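Local structure of amine Dehydrogenase (Pseudomonas putida, 1JMX) at residues L70-T75 and N234-R239; P313-G318 and L334-A339; G391-E396 and A414-E419. The protein probably transfers electrons through the two haem c groups it binds, as the alpha subunit of a quinohemoprotein amine dehydrogenase. One frame throughout, in Å; residues are numbered along the deposited sequence.

Interaction 1 of 3, residues L70-T75 and N234-R239; sequences LAPSET and NGYEWR
Polar contacts gather at the carbonyl of Leu70. Tyr236 OH donates a hydrogen bond to Leu70 O over 2.9 Å, arriving 56° above the carbonyl plane and not along a lone pair. Asn234 ND2 lies 2.8 Å from Leu70 O, but the angle is too poor for a bond. Instead a water accepts from Asn234 ND2 (3.0 Å) and from Leu70 N (3.1 Å), tying the amide to the loop. Within 70-75, Thr75 OG1 gives its hydrogen to Pro72 O at 2.7 Å, in plane on a lone pair, and Thr75 N shares that acceptor, so the turn is doubly held.

In a CH-pi contact, Pro72 CG stands 3.6 Å from the centroid of the Tyr236 ring, only 3° off its normal, almost straight above the ring centre, a place suited to a rigid, ring-closed proline. Glu237 CG covers the opposite face toward the rim, while Thr75 CG2 meets Tyr236 OH tip to tip at 3.6 Å. Tyrosine offers both a flat face and a hydroxyl; a leucine here has neither, and would probably leave the 70-75 turn less firmly seated on the barrel.

Salt bridges fix the charged neighbours: Arg239 NH1 and NH2 both grip Glu237 OE1, NH2 also pairs with Glu35, and Glu237 OE2 pairs with Arg79.

A classic beta bulge, Tyr236 and Glu237 set against the single Tyr233, opens strand 237-244 of the barrel, and the loop after helix 54-67 of the haem-binding part lies against it. Trp170 of helix 165-173 and Leu256 of strand 247-256 pack against both Pro72 and Tyr236.

Interaction 2 of 3, residues P313-G318 and L334-A339; sequences PDLGAG and LKARAA
Gly318 O is held by one hydrogen bond and one weaker CA-H...O contact. Ala339 N donates to Gly318 O at 3.0 Å; the N-H...O angle is 162°, and the N lies nearly on the extension of the C=O bond. Beside it, Ala338 CA comes within 3.3 Å of Gly318 O. The positive phi of Gly318 suits glycine, since a CB would collide with the carbonyl oxygen before it.

Farther back hydrocarbon alone joins the segments. Leu334 puts CG in the crowded position between backbone N and carbonyl carbon (chi1 49°), and its methyls serve different partners. CD1 meets Leu315 CD1 tip to tip at 3.9 Å, whereas CD2 lies 3.8 Å from Pro313 CB, the side chains alongside but reversed. Leu315 CD1 also touches Ala336 CB at 4.0 Å, a small methyl leaving the leucine room. CA atoms converge from 9.0 Å (Pro313 to Leu334) to 5.6 Å (Gly318 to Ala338).

Strand 313-314 pairs with 345-351, and 331-338 with 299-307 (Leu334 to Ile302) and 319-327. Apolar side chains from strand 331-338 and from the end of 313-314 with its following turn, meeting without backbone bonds between 313-315 and 334-336, are consistent with the core of an immunoglobulin-like E-set sandwich.

Interaction 3 of 3, residues G391-E396 and A414-E419; sequences GRFEAE and ASWKVE
Phe393 and Trp416 share the same first torsion, CG anti to the carbonyl carbon and beside the backbone N (chi1 -48° and -65°). In Trp416 this swings the benzene half of the indole across to the other strand; in Phe393 it turns the ring aside, so that CB makes the closest approach to the indole, and the ring only an oblique one. Phe393 CB lies 3.5 Å from Trp416 CH2, obliquely to the indole. The indole edge also reaches the backbone: Ala395 N is 3.5 Å from Trp416 CZ2, near the ring plane, and Glu394 O lies at the same edge. No hydrogen bond joins the segments here.

Both belong to the beta hairpin of strands 391-400 and 406-420, in the E-set domain IV. Its backbone pairing is kept at Ala395 with Leu412, but strands 394-396 and 414-419 run 123° apart in direction, well off antiparallel. The CA atoms are 6.8 Å apart at Ala395 and Ala414 and 8.9 Å at Phe393 and Trp416. The near end suits alanines, Ala395 CB and Ala414 CB meeting at 4.1 Å; the wider end takes the large indole.

Met437 of strand 435-437 touches both aromatic side chains, and Val466 and Ala468 of strand 462-470 pack on Trp416.

The three contacts follow one another along the chain without overlap and lie in separate parts of the subunit. Interaction 1 is the one that crosses between family regions, setting the loop after helix 54-67 of the haem-binding part against the closed eight-stranded barrel of domain II. Interactions 2 and 3 each stay inside one later domain, III and IV, and share no sheet. Their centres are about 30 Å apart; centre to centre, interaction 1 is about 40 Å from interaction 2 and about 35 Å from interaction 3. The contacts are separate, in line with successive family regions, although the C-terminal end comes back to the haem through Asn489.

Interaction 1 of 3, residues L70-T75 and N234-R239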
loop_
_atom_site.group_PDB
_atom_site.type_symbol
_atom_site.label_atom_id
_atom_site.label_comp_id
_atom_site.label_asym_id
_atom_site.label_seq_id
_atom_site.Cartn_x
_atom_site.Cartn_y
_atom_site.Cartn_z
ATOM N N LEU A 70 -0.154 -10.759 23.744
ATOM C CA LEU A 70 1.041 -11.517 23.416
ATOM C C LEU A 70 2.063 -11.359 24.535
ATOM O O LEU A 70 2.116 -10.328 25.196
ATOM C CB LEU A 70 1.668 -11.002 22.115
ATOM C CG LEU A 70 0.857 -10.900 20.828
ATOM C CD1 LEU A 70 1.783 -10.488 19.699
ATOM C CD2 LEU A 70 0.209 -12.222 20.504
ATOM N N ALA A 71 2.850 -12.397 24.768
ATOM C CA ALA A 71 3.905 -12.313 25.760
ATOM C C ALA A 71 4.959 -11.370 25.152
ATOM O O ALA A 71 4.988 -11.163 23.937
ATOM C CB ALA A 71 4.496 -13.689 26.012
ATOM N N PRO A 72 5.802 -10.749 25.990
ATOM C CA PRO A 72 6.823 -9.844 25.463
ATOM C C PRO A 72 7.678 -10.478 24.366
ATOM O O PRO A 72 7.854 -9.895 23.303
ATOM C CB PRO A 72 7.640 -9.507 26.707
ATOM C CG PRO A 72 6.603 -9.518 27.776
ATOM C CD PRO A 72 5.841 -10.773 27.462
ATOM N N SER A 73 8.146 -11.698 24.606
ATOM C CA SER A 73 8.982 -12.403 23.646
ATOM C C SER A 73 8.277 -12.751 22.336
ATOM O O SER A 73 8.927 -13.113 21.363
ATOM C CB SER A 73 9.578 -13.658 24.279
ATOM O OG SER A 73 8.572 -14.574 24.650
ATOM N N GLU A 74 6.952 -12.656 22.311
ATOM C CA GLU A 74 6.207 -12.944 21.091
ATOM C C GLU A 74 6.151 -11.714 20.188
ATOM O O GLU A 74 5.658 -11.786 19.066
ATOM C CB GLU A 74 4.802 -13.455 21.413
ATOM C CG GLU A 74 4.783 -14.800 22.141
ATOM C CD GLU A 74 3.377 -15.284 22.439
ATOM O OE1 GLU A 74 2.534 -14.473 22.865
ATOM O OE2 GLU A 74 3.111 -16.477 22.241
ATOM N N THR A 75 6.626 -10.578 20.702
ATOM C CA THR A 75 6.679 -9.337 19.927
ATOM C C THR A 75 8.122 -9.029 19.494
ATOM O O THR A 75 8.355 -8.104 18.723
ATOM C CB THR A 75 6.134 -8.110 20.708
ATOM O OG1 THR A 75 6.958 -7.856 21.856
ATOM C CG2 THR A 75 4.697 -8.336 21.136
ATOM N N ASN A 234 -1.743 -5.469 29.151
ATOM C CA ASN A 234 -1.076 -6.746 29.377
ATOM C C ASN A 234 0.162 -6.691 30.275
ATOM O O ASN A 234 1.105 -7.450 30.081
ATOM C CB ASN A 234 -0.734 -7.386 28.026
ATOM C CG ASN A 234 -0.417 -8.865 28.133
ATOM O OD1 ASN A 234 -0.811 -9.529 29.084
ATOM N ND2 ASN A 234 0.297 -9.388 27.148
ATOM N N GLY A 235 0.167 -5.765 31.229
ATOM C CA GLY A 235 1.271 -5.659 32.167
ATOM C C GLY A 235 2.590 -5.093 31.682
ATOM O O GLY A 235 3.495 -4.912 32.494
ATOM N N TYR A 236 2.715 -4.808 30.385
ATOM C CA TYR A 236 3.962 -4.255 29.854
ATOM C C TYR A 236 3.782 -3.295 28.684
ATOM O O TYR A 236 4.623 -2.426 28.477
ATOM C CB TYR A 236 4.950 -5.368 29.474
ATOM C CG TYR A 236 4.659 -6.083 28.166
ATOM C CD1 TYR A 236 5.441 -5.850 27.034
ATOM C CD2 TYR A 236 3.611 -6.997 28.066
ATOM C CE1 TYR A 236 5.191 -6.512 25.838
ATOM C CE2 TYR A 236 3.350 -7.663 26.877
ATOM C CZ TYR A 236 4.143 -7.421 25.769
ATOM O OH TYR A 236 3.909 -8.106 24.607
ATOM N N GLU A 237 2.688 -3.439 27.932
ATOM C CA GLU A 237 2.421 -2.574 26.780
ATOM C C GLU A 237 1.938 -1.179 27.156
ATOM O O GLU A 237 0.742 -0.920 27.296
ATOM C CB GLU A 237 1.448 -3.239 25.805
ATOM C CG GLU A 237 2.037 -4.417 25.030
ATOM C CD GLU A 237 3.045 -4.010 23.949
ATOM O OE1 GLU A 237 3.458 -2.832 23.879
ATOM O OE2 GLU A 237 3.429 -4.890 23.153
ATOM N N TRP A 238 2.902 -0.277 27.272
ATOM C CA TRP A 238 2.669 1.108 27.638
ATOM C C TRP A 238 2.271 1.976 26.449
ATOM O O TRP A 238 2.993 2.061 25.458
ATOM C CB TRP A 238 3.937 1.656 28.292
ATOM C CG TRP A 238 3.928 3.119 28.590
ATOM C CD1 TRP A 238 4.191 4.139 27.718
ATOM C CD2 TRP A 238 3.715 3.728 29.868
ATOM N NE1 TRP A 238 4.164 5.343 28.376
ATOM C CE2 TRP A 238 3.876 5.123 29.697
ATOM C CE3 TRP A 238 3.409 3.232 31.143
ATOM C CZ2 TRP A 238 3.742 6.029 30.760
ATOM C CZ3 TRP A 238 3.275 4.129 32.194
ATOM C CH2 TRP A 238 3.441 5.513 31.996
ATOM N N ARG A 239 1.119 2.630 26.568
ATOM C CA ARG A 239 0.618 3.519 25.530
ATOM C C ARG A 239 0.317 4.856 26.172
ATOM O O ARG A 239 -0.531 4.951 27.046
ATOM C CB ARG A 239 -0.650 2.951 24.886
ATOM C CG ARG A 239 -0.422 1.678 24.118
ATOM C CD ARG A 239 0.516 1.898 22.946
ATOM N NE ARG A 239 0.751 0.651 22.230
ATOM C CZ ARG A 239 1.554 -0.311 22.664
ATOM N NH1 ARG A 239 2.211 -0.170 23.803
ATOM N NH2 ARG A 239 1.662 -1.436 21.984
HETATM O O HOH W 1 -0.061 -7.838 24.658
#

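Interaction 2 of 3, residues P313-G318 and L334-A339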
loop_
_atom_site.group_PDB
_atom_site.type_symbol
_atom_site.label_atom_id
_atom_site.label_comp_id
_atom_site.label_asym_id
_atom_site.label_seq_id
_atom_site.Cartn_x
_atom_site.Cartn_y
_atom_site.Cartn_z
ATOM N N PRO A 313 33.288 10.710 37.629
ATOM C CA PRO A 313 33.262 10.297 36.224
ATOM C C PRO A 313 34.646 10.057 35.636
ATOM O O PRO A 313 35.551 10.896 35.769
ATOM C CB PRO A 313 32.606 11.494 35.521
ATOM C CG PRO A 313 31.837 12.182 36.600
ATOM C CD PRO A 313 32.763 12.078 37.778
ATOM N N ASP A 314 34.836 8.875 35.062
ATOM C CA ASP A 314 36.078 8.580 34.387
ATOM C C ASP A 314 35.667 8.252 32.963
ATOM O O ASP A 314 34.864 7.344 32.731
ATOM C CB ASP A 314 36.821 7.406 35.002
ATOM C CG ASP A 314 38.232 7.255 34.430
ATOM O OD1 ASP A 314 38.863 6.195 34.638
ATOM O OD2 ASP A 314 38.718 8.202 33.763
ATOM N N LEU A 315 36.191 9.027 32.018
ATOM C CA LEU A 315 35.867 8.839 30.611
ATOM C C LEU A 315 36.902 8.058 29.811
ATOM O O LEU A 315 36.861 8.076 28.585
ATOM C CB LEU A 315 35.627 10.193 29.944
ATOM C CG LEU A 315 34.630 11.137 30.615
ATOM C CD1 LEU A 315 34.377 12.317 29.681
ATOM C CD2 LEU A 315 33.327 10.407 30.948
ATOM N N GLY A 316 37.834 7.396 30.495
ATOM C CA GLY A 316 38.851 6.608 29.809
ATOM C C GLY A 316 40.172 7.291 29.471
ATOM O O GLY A 316 40.316 8.507 29.589
ATOM N N ALA A 317 41.125 6.489 28.999
ATOM C CA ALA A 317 42.467 6.947 28.626
ATOM C C ALA A 317 42.563 8.077 27.594
ATOM O O ALA A 317 42.097 7.948 26.474
ATOM C CB ALA A 317 43.299 5.754 28.156
ATOM N N GLY A 318 43.219 9.171 27.961
ATOM C CA GLY A 318 43.381 10.276 27.035
ATOM C C GLY A 318 42.290 11.319 27.094
ATOM O O GLY A 318 42.377 12.357 26.428
ATOM N N LEU A 334 29.551 17.843 32.304
ATOM C CA LEU A 334 30.961 18.134 32.471
ATOM C C LEU A 334 31.632 18.645 31.219
ATOM O O LEU A 334 31.097 18.554 30.112
ATOM C CB LEU A 334 31.698 16.900 33.009
ATOM C CG LEU A 334 31.465 15.551 32.317
ATOM C CD1 LEU A 334 32.420 15.377 31.133
ATOM C CD2 LEU A 334 31.680 14.433 33.324
ATOM N N LYS A 335 32.782 19.266 31.419
ATOM C CA LYS A 335 33.564 19.774 30.312
ATOM C C LYS A 335 34.681 18.758 30.209
ATOM O O LYS A 335 35.241 18.346 31.227
ATOM C CB LYS A 335 34.141 21.147 30.642
ATOM C CG LYS A 335 34.582 21.906 29.420
ATOM C CD LYS A 335 33.379 22.468 28.681
ATOM C CE LYS A 335 32.703 23.580 29.495
ATOM N NZ LYS A 335 31.550 24.203 28.765
ATOM N N ALA A 336 34.961 18.297 29.000
ATOM C CA ALA A 336 36.015 17.317 28.827
ATOM C C ALA A 336 36.969 17.784 27.761
ATOM O O ALA A 336 36.642 18.651 26.947
ATOM C CB ALA A 336 35.436 15.967 28.461
ATOM N N ARG A 337 38.155 17.195 27.767
ATOM C CA ARG A 337 39.178 17.543 26.798
ATOM C C ARG A 337 39.965 16.293 26.502
ATOM O O ARG A 337 40.396 15.611 27.414
ATOM C CB ARG A 337 40.121 18.608 27.372
ATOM C CG ARG A 337 41.095 19.195 26.362
ATOM C CD ARG A 337 42.081 20.148 27.034
ATOM N NE ARG A 337 41.407 21.099 27.923
ATOM C CZ ARG A 337 41.727 21.285 29.205
ATOM N NH1 ARG A 337 42.718 20.591 29.761
ATOM N NH2 ARG A 337 41.046 22.155 29.942
ATOM N N ALA A 338 40.105 15.972 25.222
ATOM C CA ALA A 338 40.873 14.805 24.804
ATOM C C ALA A 338 42.217 15.328 24.314
ATOM O O ALA A 338 42.289 16.391 23.690
ATOM C CB ALA A 338 40.151 14.057 23.687
ATOM N N ALA A 339 43.287 14.616 24.653
ATOM C CA ALA A 339 44.626 15.016 24.234
ATOM C C ALA A 339 44.729 14.789 22.742
ATOM O O ALA A 339 44.062 13.899 22.202
ATOM C CB ALA A 339 45.676 14.185 24.962
#

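Interaction 3 of 3, residues G391-E396 and A414-E419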
loop_
_atom_site.group_PDB
_atom_site.type_symbol
_atom_site.label_atom_id
_atom_site.label_comp_id
_atom_site.label_asym_id
_atom_site.label_seq_id
_atom_site.Cartn_x
_atom_site.Cartn_y
_atom_site.Cartn_z
ATOM N N GLY A 391 11.407 13.455 5.112
ATOM C CA GLY A 391 12.553 12.573 5.079
ATOM C C GLY A 391 13.404 13.194 6.184
ATOM O O GLY A 391 13.540 14.417 6.240
ATOM N N ARG A 392 13.888 12.395 7.126
ATOM C CA ARG A 392 14.714 12.933 8.209
ATOM C C ARG A 392 15.995 12.138 8.237
ATOM O O ARG A 392 15.971 10.917 8.391
ATOM C CB ARG A 392 13.978 12.856 9.537
ATOM C CG ARG A 392 12.814 13.815 9.612
ATOM C CD ARG A 392 12.109 13.686 10.932
ATOM N NE ARG A 392 11.357 14.895 11.222
ATOM C CZ ARG A 392 11.827 15.900 11.947
ATOM N NH1 ARG A 392 13.048 15.841 12.465
ATOM N NH2 ARG A 392 11.083 16.979 12.126
ATOM N N PHE A 393 17.119 12.830 8.093
ATOM C CA PHE A 393 18.385 12.133 8.015
ATOM C C PHE A 393 19.450 12.521 9.004
ATOM O O PHE A 393 19.419 13.594 9.595
ATOM C CB PHE A 393 18.940 12.252 6.598
ATOM C CG PHE A 393 17.942 11.927 5.537
ATOM C CD1 PHE A 393 17.170 12.933 4.963
ATOM C CD2 PHE A 393 17.748 10.617 5.129
ATOM C CE1 PHE A 393 16.213 12.634 3.995
ATOM C CE2 PHE A 393 16.796 10.308 4.164
ATOM C CZ PHE A 393 16.027 11.318 3.597
ATOM N N GLU A 394 20.431 11.638 9.122
ATOM C CA GLU A 394 21.553 11.827 10.014
ATOM C C GLU A 394 22.800 11.295 9.283
ATOM O O GLU A 394 22.696 10.402 8.441
ATOM C CB GLU A 394 21.288 11.038 11.293
ATOM C CG GLU A 394 21.935 11.594 12.520
ATOM C CD GLU A 394 21.166 12.731 13.155
ATOM O OE1 GLU A 394 20.052 12.494 13.666
ATOM O OE2 GLU A 394 21.699 13.855 13.189
ATOM N N ALA A 395 23.958 11.899 9.535
ATOM C CA ALA A 395 25.201 11.450 8.900
ATOM C C ALA A 395 26.033 10.686 9.918
ATOM O O ALA A 395 26.523 11.259 10.887
ATOM C CB ALA A 395 25.981 12.631 8.356
ATOM N N GLU A 396 26.129 9.375 9.721
ATOM C CA GLU A 396 26.875 8.493 10.608
ATOM C C GLU A 396 28.349 8.360 10.222
ATOM O O GLU A 396 28.681 7.812 9.180
ATOM C CB GLU A 396 26.205 7.129 10.630
ATOM C CG GLU A 396 26.906 6.086 11.450
ATOM C CD GLU A 396 26.337 4.721 11.183
ATOM O OE1 GLU A 396 26.444 4.257 10.031
ATOM O OE2 GLU A 396 25.752 4.121 12.103
ATOM N N ALA A 414 26.493 17.952 9.626
ATOM C CA ALA A 414 26.827 18.017 8.217
ATOM C C ALA A 414 25.919 18.919 7.413
ATOM O O ALA A 414 24.900 19.410 7.894
ATOM C CB ALA A 414 26.792 16.613 7.623
ATOM N N SER A 415 26.330 19.143 6.176
ATOM C CA SER A 415 25.576 19.933 5.220
ATOM C C SER A 415 24.765 18.905 4.442
ATOM O O SER A 415 25.237 17.798 4.181
ATOM C CB SER A 415 26.529 20.666 4.274
ATOM O OG SER A 415 25.876 21.046 3.068
ATOM N N TRP A 416 23.549 19.278 4.068
ATOM C CA TRP A 416 22.679 18.374 3.340
ATOM C C TRP A 416 22.191 18.951 2.041
ATOM O O TRP A 416 21.874 20.137 1.953
ATOM C CB TRP A 416 21.472 18.001 4.195
ATOM C CG TRP A 416 21.833 17.220 5.392
ATOM C CD1 TRP A 416 22.126 17.706 6.632
ATOM C CD2 TRP A 416 21.950 15.802 5.476
ATOM N NE1 TRP A 416 22.413 16.673 7.487
ATOM C CE2 TRP A 416 22.315 15.493 6.804
ATOM C CE3 TRP A 416 21.785 14.760 4.561
ATOM C CZ2 TRP A 416 22.517 14.184 7.236
ATOM C CZ3 TRP A 416 21.987 13.461 4.990
ATOM C CH2 TRP A 416 22.349 13.184 6.318
ATOM N N LYS A 417 22.156 18.093 1.028
ATOM C CA LYS A 417 21.652 18.467 -0.275
ATOM C C LYS A 417 21.000 17.269 -0.950
ATOM O O LYS A 417 21.124 16.129 -0.504
ATOM C CB LYS A 417 22.729 19.082 -1.172
ATOM C CG LYS A 417 23.861 18.171 -1.565
ATOM C CD LYS A 417 24.769 18.896 -2.556
ATOM C CE LYS A 417 26.188 18.336 -2.549
ATOM N NZ LYS A 417 26.193 16.886 -2.868
ATOM N N VAL A 418 20.300 17.558 -2.036
ATOM C CA VAL A 418 19.585 16.564 -2.809
ATOM C C VAL A 418 20.035 16.624 -4.275
ATOM O O VAL A 418 20.282 17.705 -4.820
ATOM C CB VAL A 418 18.053 16.827 -2.661
ATOM C CG1 VAL A 418 17.310 16.579 -3.967
ATOM C CG2 VAL A 418 17.495 15.972 -1.534
ATOM N N GLU A 419 20.187 15.455 -4.892
ATOM C CA GLU A 419 20.586 15.367 -6.292
ATOM C C GLU A 419 19.749 14.304 -6.969
ATOM O O GLU A 419 19.300 13.371 -6.318
ATOM C CB GLU A 419 22.053 14.964 -6.402
ATOM C CG GLU A 419 22.971 15.796 -5.549
ATOM C CD GLU A 419 24.413 15.648 -5.950
ATOM O OE1 GLU A 419 24.914 14.491 -6.008
ATOM O OE2 GLU A 419 25.040 16.700 -6.213
#